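Putative cytochrome P450 120 (PDB 2VE3) probably acts as a heme-dependent monooxygenase of the cytochrome P450 family, and binds retinoic acid beside its heme. Local coordinates at residues I127-L132 with A405-Q410; Q410-T415 with V438-L443; R85-P90 with K195-R200. One frame throughout, in Å; residues are numbered along the deposited sequence.

Overall arrangement
Following the chain from the N terminus, residues 85-90 open contact 3 and residues 127-132 open contact 1. Residues 195-200 then close contact 3, and residues 405-410 close contact 1 much later, so these two long loops cross. Contact 2 follows in series: it opens at 410-415, at the end of helix 394-411, and closes at 438-443, the modelled C terminus. Contacts 1 and 2 share Gln410 and touch, with centres about 11 Å apart. Together they join helices 121-137 and 394-411 to a small antiparallel sheet. Contact 3 lies apart, its centre about 33 Å from that of contact 1. It ties helix 82-88 to helix 192-215 near the retinoic acid.

Contact 1: residues I127-L132 with A405-Q410; sequences IVQGYL and ATRLIQ
Arg407 NH2, in the guanidinium that lies against the side-chain amide of Gln129, is gripped by two groups: a salt bridge to Asp125 and a hydrogen bond to the backbone O of Gln291. On the same guanidinium, NH1 donates to Gln410 OE1 at 2.6 Å, one turn along its own helix. This bond lies close to the guanidinium plane. Gln129 comes instead over a face. Its NE2 stands 3.3 Å above the plane near Arg407 NE, offset toward the rim. The amide and guanidinium planes are only 7° apart. NE2 and NE are both donors and do not bond to each other. The amide oxygen OE1 rests over the aliphatic root of the arginine, 3.4 Å from Arg407 CB, and takes its hydrogen bond from Gln411. The bend of Gln129 at chi2 (-74°) turns CD in over Arg407.

Beside the amide and guanidinium the contact is apolar. Leu132 CD1 lies 3.7 Å from Arg407 CB, and Leu132 CD2 meets Leu408 CD1 at 3.7 Å. The two helices, 121-137 and 394-411, correspond to D and L of the P450 fold. Their segments run 32° from parallel.

With the amide over a face, the N-H groups of Arg407 remain available to oxygen acceptors such as Gln410 OE1 and Asp125. The nearby carboxylate of Asp125 probably offsets the charge of this buried arginine.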
loop_
_atom_site.group_PDB
_atom_site.type_symbol
_atom_site.label_atom_id
_atom_site.label_comp_id
_atom_site.label_asym_id
_atom_site.label_seq_id
_atom_site.Cartn_x
_atom_site.Cartn_y
_atom_site.Cartn_z
ATOM N N ILE A 127 -3.792 13.765 15.463
ATOM C CA ILE A 127 -2.885 12.628 15.690
ATOM C C ILE A 127 -1.497 12.972 15.140
ATOM O O ILE A 127 -0.481 12.727 15.798
ATOM C CB ILE A 127 -3.410 11.298 15.064
ATOM C CG1 ILE A 127 -4.673 10.817 15.785
ATOM C CG2 ILE A 127 -2.342 10.197 15.128
ATOM C CD1 ILE A 127 -5.614 9.966 14.920
ATOM N N VAL A 128 -1.473 13.567 13.943
ATOM C CA VAL A 128 -0.206 13.902 13.257
ATOM C C VAL A 128 0.687 14.893 14.047
ATOM O O VAL A 128 1.850 14.590 14.340
ATOM C CB VAL A 128 -0.437 14.286 11.773
ATOM C CG1 VAL A 128 0.791 14.915 11.164
ATOM C CG2 VAL A 128 -0.786 13.035 10.979
ATOM N N GLN A 129 0.115 16.038 14.418
ATOM C CA GLN A 129 0.796 17.056 15.227
ATOM C C GLN A 129 1.255 16.549 16.587
ATOM O O GLN A 129 2.324 16.932 17.067
ATOM C CB GLN A 129 -0.110 18.265 15.450
ATOM C CG GLN A 129 -0.523 18.997 14.198
ATOM C CD GLN A 129 0.591 19.829 13.610
ATOM O OE1 GLN A 129 1.595 19.297 13.140
ATOM N NE2 GLN A 129 0.412 21.146 13.615
ATOM N N GLY A 130 0.439 15.704 17.216
ATOM C CA GLY A 130 0.811 15.087 18.483
ATOM C C GLY A 130 2.146 14.369 18.389
ATOM O O GLY A 130 2.998 14.528 19.257
ATOM N N TYR A 131 2.329 13.580 17.334
ATOM C CA TYR A 131 3.569 12.822 17.144
ATOM C C TYR A 131 4.758 13.706 16.809
ATOM O O TYR A 131 5.847 13.466 17.310
ATOM C CB TYR A 131 3.407 11.747 16.066
ATOM C CG TYR A 131 2.800 10.469 16.582
ATOM C CD1 TYR A 131 1.419 10.269 16.537
ATOM C CD2 TYR A 131 3.597 9.464 17.136
ATOM C CE1 TYR A 131 0.855 9.111 17.013
ATOM C CE2 TYR A 131 3.029 8.298 17.618
ATOM C CZ TYR A 131 1.655 8.138 17.551
ATOM O OH TYR A 131 1.069 6.990 18.016
ATOM N N LEU A 132 4.548 14.716 15.963
ATOM C CA LEU A 132 5.611 15.650 15.576
ATOM C C LEU A 132 6.195 16.368 16.788
ATOM O O LEU A 132 7.415 16.515 16.909
ATOM C CB LEU A 132 5.098 16.665 14.543
ATOM C CG LEU A 132 4.822 16.118 13.140
ATOM C CD1 LEU A 132 4.033 17.098 12.300
ATOM C CD2 LEU A 132 6.119 15.728 12.443
ATOM N N ALA A 405 3.106 15.545 5.071
ATOM C CA ALA A 405 4.129 16.263 4.344
ATOM C C ALA A 405 4.071 17.740 4.730
ATOM O O ALA A 405 5.113 18.362 4.983
ATOM C CB ALA A 405 3.917 16.091 2.851
ATOM N N THR A 406 2.848 18.264 4.805
ATOM C CA THR A 406 2.598 19.671 5.079
ATOM C C THR A 406 3.008 20.054 6.495
ATOM O O THR A 406 3.789 20.972 6.686
ATOM C CB THR A 406 1.111 20.053 4.785
ATOM O OG1 THR A 406 0.862 19.971 3.376
ATOM C CG2 THR A 406 0.793 21.470 5.262
ATOM N N ARG A 407 2.488 19.343 7.485
ATOM C CA ARG A 407 2.829 19.632 8.884
ATOM C C ARG A 407 4.296 19.423 9.234
ATOM O O ARG A 407 4.839 20.141 10.078
ATOM C CB ARG A 407 1.950 18.835 9.836
ATOM C CG ARG A 407 0.507 19.263 9.837
ATOM C CD ARG A 407 0.355 20.728 10.183
ATOM N NE ARG A 407 -0.999 21.000 10.641
ATOM C CZ ARG A 407 -1.530 22.209 10.797
ATOM N NH1 ARG A 407 -0.825 23.296 10.505
ATOM N NH2 ARG A 407 -2.788 22.317 11.229
ATOM N N LEU A 408 4.932 18.439 8.600
ATOM C CA LEU A 408 6.334 18.153 8.863
ATOM C C LEU A 408 7.237 19.245 8.294
ATOM O O LEU A 408 8.140 19.723 8.978
ATOM C CB LEU A 408 6.735 16.781 8.311
ATOM C CG LEU A 408 8.231 16.426 8.403
ATOM C CD1 LEU A 408 8.726 16.345 9.839
ATOM C CD2 LEU A 408 8.550 15.138 7.638
ATOM N N ILE A 409 6.987 19.642 7.051
ATOM C CA ILE A 409 7.816 20.660 6.411
ATOM C C ILE A 409 7.598 22.068 6.996
ATOM O O ILE A 409 8.547 22.839 7.136
ATOM C CB ILE A 409 7.712 20.600 4.858
ATOM C CG1 ILE A 409 8.494 19.383 4.357
ATOM C CG2 ILE A 409 8.261 21.887 4.210
ATOM C CD1 ILE A 409 8.404 19.113 2.868
ATOM N N GLN A 410 6.358 22.401 7.359
ATOM C CA GLN A 410 6.088 23.720 7.958
ATOM C C GLN A 410 6.781 23.923 9.313
ATOM O O GLN A 410 7.185 25.041 9.650
ATOM C CB GLN A 410 4.583 24.035 8.020
ATOM C CG GLN A 410 3.824 23.409 9.174
ATOM C CD GLN A 410 2.452 24.027 9.400
ATOM O OE1 GLN A 410 1.429 23.397 9.138
ATOM N NE2 GLN A 410 2.423 25.262 9.896
#

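Contact 2: residues Q410-T415 with V438-L443; sequences QQFDWT and VKLHSL
Leu440 is the bump that fits between Phe412 and Trp414 on one face of an antiparallel strand pair. Its CD1 sits over the centre of the Phe412 ring, 3.9 Å from the centroid, in a CH-pi contact. Its other methyl, CD2, presses on Trp414 CB at 3.4 Å. Phe412 has CG anti to its carbonyl carbon (chi1 -61°), which sets CG close to Leu440 CD1. Ser442 CB lies 4.0 Å from Phe412 CE1. An alanine in place of Phe412 would probably leave Leu440 CD1 without the ring face it rests on and open a gap toward Leu132.

The side chains of Asp413 and His441 lie on the other face. Leu443 lays CD1 against the backbone of Phe412. Between the two faces the strands are joined by paired backbone bonds. Asp413 and His441 exchange two, of which His441 N to Asp413 O is the shorter at 2.7 Å. Thr415 and Lys439 exchange two more. Leu443 N reaches Gln411 O at 2.8 Å.

Strand 437-442 is the middle of three, with 140-142 on its other flank. This small sheet lies beside the D, E and L helices of the P450 fold. Helix 121-137 reaches Phe412 through Leu132 and Leu440 through Trp135. Trp143 meets the Trp414 ring edge-to-face, while Arg277 and Arg281 of helix 274-285 form salt bridges with Asp413.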
loop_
_atom_site.group_PDB
_atom_site.type_symbol
_atom_site.label_atom_id
_atom_site.label_comp_id
_atom_site.label_asym_id
_atom_site.label_seq_id
_atom_site.Cartn_x
_atom_site.Cartn_y
_atom_site.Cartn_z
ATOM N N GLN A 410 6.358 22.401 7.359
ATOM C CA GLN A 410 6.088 23.720 7.958
ATOM C C GLN A 410 6.781 23.923 9.313
ATOM O O GLN A 410 7.185 25.041 9.650
ATOM C CB GLN A 410 4.583 24.035 8.020
ATOM C CG GLN A 410 3.824 23.409 9.174
ATOM C CD GLN A 410 2.452 24.027 9.400
ATOM O OE1 GLN A 410 1.429 23.397 9.138
ATOM N NE2 GLN A 410 2.423 25.262 9.896
ATOM N N GLN A 411 6.943 22.843 10.069
ATOM C CA GLN A 411 7.531 22.918 11.409
ATOM C C GLN A 411 9.010 22.525 11.506
ATOM O O GLN A 411 9.725 23.037 12.373
ATOM C CB GLN A 411 6.730 22.049 12.378
ATOM C CG GLN A 411 5.297 22.477 12.543
ATOM C CD GLN A 411 4.489 21.433 13.254
ATOM O OE1 GLN A 411 4.801 21.050 14.389
ATOM N NE2 GLN A 411 3.441 20.952 12.594
ATOM N N PHE A 412 9.468 21.605 10.657
ATOM C CA PHE A 412 10.829 21.077 10.809
ATOM C C PHE A 412 11.642 20.962 9.526
ATOM O O PHE A 412 11.105 20.695 8.448
ATOM C CB PHE A 412 10.811 19.683 11.446
ATOM C CG PHE A 412 10.213 19.631 12.827
ATOM C CD1 PHE A 412 11.002 19.852 13.949
ATOM C CD2 PHE A 412 8.858 19.309 13.005
ATOM C CE1 PHE A 412 10.444 19.775 15.243
ATOM C CE2 PHE A 412 8.295 19.233 14.283
ATOM C CZ PHE A 412 9.086 19.467 15.404
ATOM N N ASP A 413 12.951 21.159 9.673
ATOM C CA ASP A 413 13.924 20.538 8.799
ATOM C C ASP A 413 14.381 19.269 9.492
ATOM O O ASP A 413 14.181 19.108 10.703
ATOM C CB ASP A 413 15.132 21.443 8.572
ATOM C CG ASP A 413 14.860 22.523 7.552
ATOM O OD1 ASP A 413 14.028 22.296 6.645
ATOM O OD2 ASP A 413 15.487 23.597 7.657
ATOM N N TRP A 414 14.992 18.370 8.732
ATOM C CA TRP A 414 15.573 17.173 9.323
ATOM C C TRP A 414 16.813 16.672 8.602
ATOM O O TRP A 414 17.034 16.939 7.402
ATOM C CB TRP A 414 14.517 16.069 9.504
ATOM C CG TRP A 414 13.941 15.492 8.233
ATOM C CD1 TRP A 414 14.274 14.295 7.657
ATOM C CD2 TRP A 414 12.921 16.066 7.399
ATOM N NE1 TRP A 414 13.532 14.090 6.532
ATOM C CE2 TRP A 414 12.702 15.167 6.336
ATOM C CE3 TRP A 414 12.173 17.254 7.448
ATOM C CZ2 TRP A 414 11.760 15.411 5.325
ATOM C CZ3 TRP A 414 11.238 17.500 6.445
ATOM C CH2 TRP A 414 11.042 16.581 5.398
ATOM N N THR A 415 17.623 15.950 9.362
ATOM C CA THR A 415 18.869 15.405 8.886
ATOM C C THR A 415 18.868 13.906 9.077
ATOM O O THR A 415 18.590 13.408 10.171
ATOM C CB THR A 415 20.070 16.004 9.667
ATOM O OG1 THR A 415 19.917 17.423 9.757
ATOM C CG2 THR A 415 21.387 15.695 8.989
ATOM N N VAL A 438 17.155 9.958 12.330
ATOM C CA VAL A 438 17.069 11.391 12.004
ATOM C C VAL A 438 17.231 12.274 13.242
ATOM O O VAL A 438 17.129 11.794 14.365
ATOM C CB VAL A 438 15.710 11.742 11.338
ATOM C CG1 VAL A 438 15.536 10.976 10.030
ATOM C CG2 VAL A 438 14.532 11.476 12.304
ATOM N N LYS A 439 17.523 13.551 13.022
ATOM C CA LYS A 439 17.303 14.591 14.017
ATOM C C LYS A 439 16.402 15.596 13.339
ATOM O O LYS A 439 16.660 15.969 12.190
ATOM C CB LYS A 439 18.619 15.271 14.418
ATOM C CG LYS A 439 19.278 14.660 15.649
ATOM C CD LYS A 439 20.767 14.963 15.698
ATOM C CE LYS A 439 21.489 13.999 16.638
ATOM N NZ LYS A 439 22.957 14.096 16.440
ATOM N N LEU A 440 15.339 16.011 14.023
ATOM C CA LEU A 440 14.503 17.099 13.527
ATOM C C LEU A 440 14.996 18.428 14.102
ATOM O O LEU A 440 15.346 18.515 15.282
ATOM C CB LEU A 440 13.020 16.880 13.868
ATOM C CG LEU A 440 12.266 15.584 13.503
ATOM C CD1 LEU A 440 10.755 15.809 13.611
ATOM C CD2 LEU A 440 12.604 15.026 12.133
ATOM N N HIS A 441 15.037 19.459 13.270
ATOM C CA HIS A 441 15.364 20.795 13.749
ATOM C C HIS A 441 14.133 21.667 13.589
ATOM O O HIS A 441 13.631 21.836 12.475
ATOM C CB HIS A 441 16.537 21.407 12.975
ATOM C CG HIS A 441 17.419 20.406 12.300
ATOM N ND1 HIS A 441 17.538 20.334 10.927
ATOM C CD2 HIS A 441 18.232 19.444 12.800
ATOM C CE1 HIS A 441 18.375 19.363 10.611
ATOM N NE2 HIS A 441 18.808 18.804 11.728
ATOM N N SER A 442 13.658 22.220 14.706
ATOM C CA SER A 442 12.468 23.082 14.734
ATOM C C SER A 442 12.674 24.427 14.038
ATOM O O SER A 442 13.749 25.037 14.132
ATOM C CB SER A 442 12.007 23.312 16.181
ATOM O OG SER A 442 10.843 24.126 16.225
ATOM N N LEU A 443 11.623 24.886 13.358
ATOM C CA LEU A 443 11.631 26.170 12.655
ATOM C C LEU A 443 10.785 27.209 13.386
ATOM O O LEU A 443 10.537 28.300 12.862
ATOM C CB LEU A 443 11.115 26.001 11.223
ATOM C CG LEU A 443 11.992 25.307 10.185
ATOM C CD1 LEU A 443 11.128 24.786 9.066
ATOM C CD2 LEU A 443 13.049 26.257 9.656
#

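Contact 3: residues R85-P90 with K195-R200; sequences RILLGP and KSQRAR
The B' helix of the P450 fold, residues 82-88, ends here against the G helix, residues 192-215, with Leu87 and Arg200 making most of the contact. Leu87 lays its two methyls on the first turn of the facing segment. CD1 is 3.9 Å from Ser196 CB, and CD2 is 3.6 Å from Ser196 O. CD2 also approaches Gln197 CG at 4.1 Å. Ser196 OG is turned to other partners, the carbonyls of Thr176 and Tyr177.

Arg200 reaches across with a chain extended from CG to NE (chi3 -172°). Its CD passes 3.3 Å from Leu87 O. NH1 makes a weak hydrogen bond to Leu87 O, 3.0 Å long and bent to 124° at the hydrogen. Leu87 O also has a bond from Tyr177 OH. Ile86 O lies over one face of the guanidinium, toward its rim. NH2 passes 3.7 Å from Gly89 CA and forms a salt bridge with Asp246 of helix 241-272. A CB at Gly89 would probably clash with NH2, and at phi 99° it would also press on Leu88 O, which suits glycine. The positive guanidinium beside the carbonyls at this helix end is probably favourable.

Leu88 points away from the G helix, and its side chain is about 4 Å from the bound retinoic acid. This is consistent with the distal, substrate-binding side of P450 enzymes, where the B' and G helices meet.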
loop_
_atom_site.group_PDB
_atom_site.type_symbol
_atom_site.label_atom_id
_atom_site.label_comp_id
_atom_site.label_asym_id
_atom_site.label_seq_id
_atom_site.Cartn_x
_atom_site.Cartn_y
_atom_site.Cartn_z
ATOM N N ARG A 85 -3.823 -15.069 1.366
ATOM C CA ARG A 85 -5.236 -15.394 1.246
ATOM C C ARG A 85 -5.819 -15.899 2.552
ATOM O O ARG A 85 -6.826 -15.379 3.001
ATOM C CB ARG A 85 -5.478 -16.379 0.097
ATOM C CG ARG A 85 -5.605 -15.666 -1.250
ATOM C CD ARG A 85 -5.957 -16.615 -2.384
ATOM N NE ARG A 85 -4.820 -17.460 -2.721
ATOM C CZ ARG A 85 -4.755 -18.765 -2.471
ATOM N NH1 ARG A 85 -5.777 -19.391 -1.886
ATOM N NH2 ARG A 85 -3.667 -19.441 -2.812
ATOM N N ILE A 86 -5.139 -16.863 3.183
ATOM C CA ILE A 86 -5.543 -17.424 4.477
ATOM C C ILE A 86 -5.659 -16.362 5.573
ATOM O O ILE A 86 -6.624 -16.353 6.340
ATOM C CB ILE A 86 -4.562 -18.565 4.945
ATOM C CG1 ILE A 86 -4.611 -19.744 3.965
ATOM C CG2 ILE A 86 -4.887 -19.004 6.361
ATOM C CD1 ILE A 86 -3.602 -20.869 4.232
ATOM N N LEU A 87 -4.688 -15.454 5.627
ATOM C CA LEU A 87 -4.628 -14.431 6.674
ATOM C C LEU A 87 -5.578 -13.248 6.472
ATOM O O LEU A 87 -6.014 -12.631 7.449
ATOM C CB LEU A 87 -3.181 -13.949 6.870
ATOM C CG LEU A 87 -2.261 -15.005 7.510
ATOM C CD1 LEU A 87 -0.791 -14.664 7.315
ATOM C CD2 LEU A 87 -2.582 -15.151 8.979
ATOM N N LEU A 88 -5.874 -12.924 5.216
ATOM C CA LEU A 88 -6.900 -11.942 4.879
ATOM C C LEU A 88 -8.309 -12.449 5.182
ATOM O O LEU A 88 -9.156 -11.686 5.647
ATOM C CB LEU A 88 -6.822 -11.577 3.393
ATOM C CG LEU A 88 -5.783 -10.575 2.894
ATOM C CD1 LEU A 88 -5.814 -10.594 1.373
ATOM C CD2 LEU A 88 -6.128 -9.203 3.416
ATOM N N GLY A 89 -8.553 -13.730 4.896
ATOM C CA GLY A 89 -9.857 -14.343 5.082
ATOM C C GLY A 89 -10.653 -14.430 3.792
ATOM O O GLY A 89 -10.406 -13.654 2.849
ATOM N N PRO A 90 -11.630 -15.359 3.737
ATOM C CA PRO A 90 -12.444 -15.524 2.529
ATOM C C PRO A 90 -13.447 -14.380 2.300
ATOM O O PRO A 90 -13.981 -14.235 1.207
ATOM C CB PRO A 90 -13.182 -16.851 2.779
ATOM C CG PRO A 90 -13.311 -16.946 4.256
ATOM C CD PRO A 90 -12.025 -16.301 4.805
ATOM N N LYS A 195 2.358 -17.523 13.895
ATOM C CA LYS A 195 2.220 -16.398 14.802
ATOM C C LYS A 195 1.231 -15.368 14.258
ATOM O O LYS A 195 0.550 -14.687 15.031
ATOM C CB LYS A 195 3.581 -15.731 15.064
ATOM C CG LYS A 195 4.613 -16.629 15.735
ATOM C CD LYS A 195 5.693 -15.789 16.419
ATOM C CE LYS A 195 5.212 -15.334 17.788
ATOM N NZ LYS A 195 5.514 -13.901 18.076
ATOM N N SER A 196 1.172 -15.238 12.929
ATOM C CA SER A 196 0.252 -14.306 12.287
ATOM C C SER A 196 -1.152 -14.867 12.309
ATOM O O SER A 196 -2.119 -14.119 12.383
ATOM C CB SER A 196 0.668 -14.019 10.837
ATOM O OG SER A 196 1.723 -13.062 10.814
ATOM N N GLN A 197 -1.244 -16.187 12.228
ATOM C CA GLN A 197 -2.511 -16.894 12.356
ATOM C C GLN A 197 -3.150 -16.644 13.711
ATOM O O GLN A 197 -4.355 -16.434 13.797
ATOM C CB GLN A 197 -2.318 -18.392 12.149
ATOM C CG GLN A 197 -2.096 -18.783 10.719
ATOM C CD GLN A 197 -2.041 -20.279 10.534
ATOM O OE1 GLN A 197 -2.865 -20.846 9.834
ATOM N NE2 GLN A 197 -1.076 -20.927 11.162
ATOM N N ARG A 198 -2.322 -16.666 14.753
ATOM C CA ARG A 198 -2.736 -16.458 16.133
ATOM C C ARG A 198 -3.058 -14.982 16.357
ATOM O O ARG A 198 -4.032 -14.641 17.039
ATOM C CB ARG A 198 -1.631 -16.981 17.090
ATOM C CG ARG A 198 -1.737 -16.529 18.559
ATOM C CD ARG A 198 -2.685 -17.405 19.390
ATOM N NE ARG A 198 -2.873 -16.866 20.736
ATOM C CZ ARG A 198 -3.924 -17.117 21.511
ATOM N NH1 ARG A 198 -4.893 -17.914 21.089
ATOM N NH2 ARG A 198 -4.004 -16.565 22.718
ATOM N N ALA A 199 -2.252 -14.116 15.750
ATOM C CA ALA A 199 -2.498 -12.669 15.751
ATOM C C ALA A 199 -3.874 -12.378 15.152
ATOM O O ALA A 199 -4.658 -11.638 15.739
ATOM C CB ALA A 199 -1.405 -11.940 14.977
ATOM N N ARG A 200 -4.171 -12.993 14.004
ATOM C CA ARG A 200 -5.460 -12.790 13.311
ATOM C C ARG A 200 -6.635 -13.222 14.195
ATOM O O ARG A 200 -7.646 -12.537 14.248
ATOM C CB ARG A 200 -5.483 -13.514 11.957
ATOM C CG ARG A 200 -6.836 -14.112 11.534
ATOM C CD ARG A 200 -6.895 -14.467 10.058
ATOM N NE ARG A 200 -8.256 -14.844 9.656
ATOM C CZ ARG A 200 -9.119 -14.037 9.039
ATOM N NH1 ARG A 200 -8.786 -12.785 8.696
ATOM N NH2 ARG A 200 -10.325 -14.493 8.752
#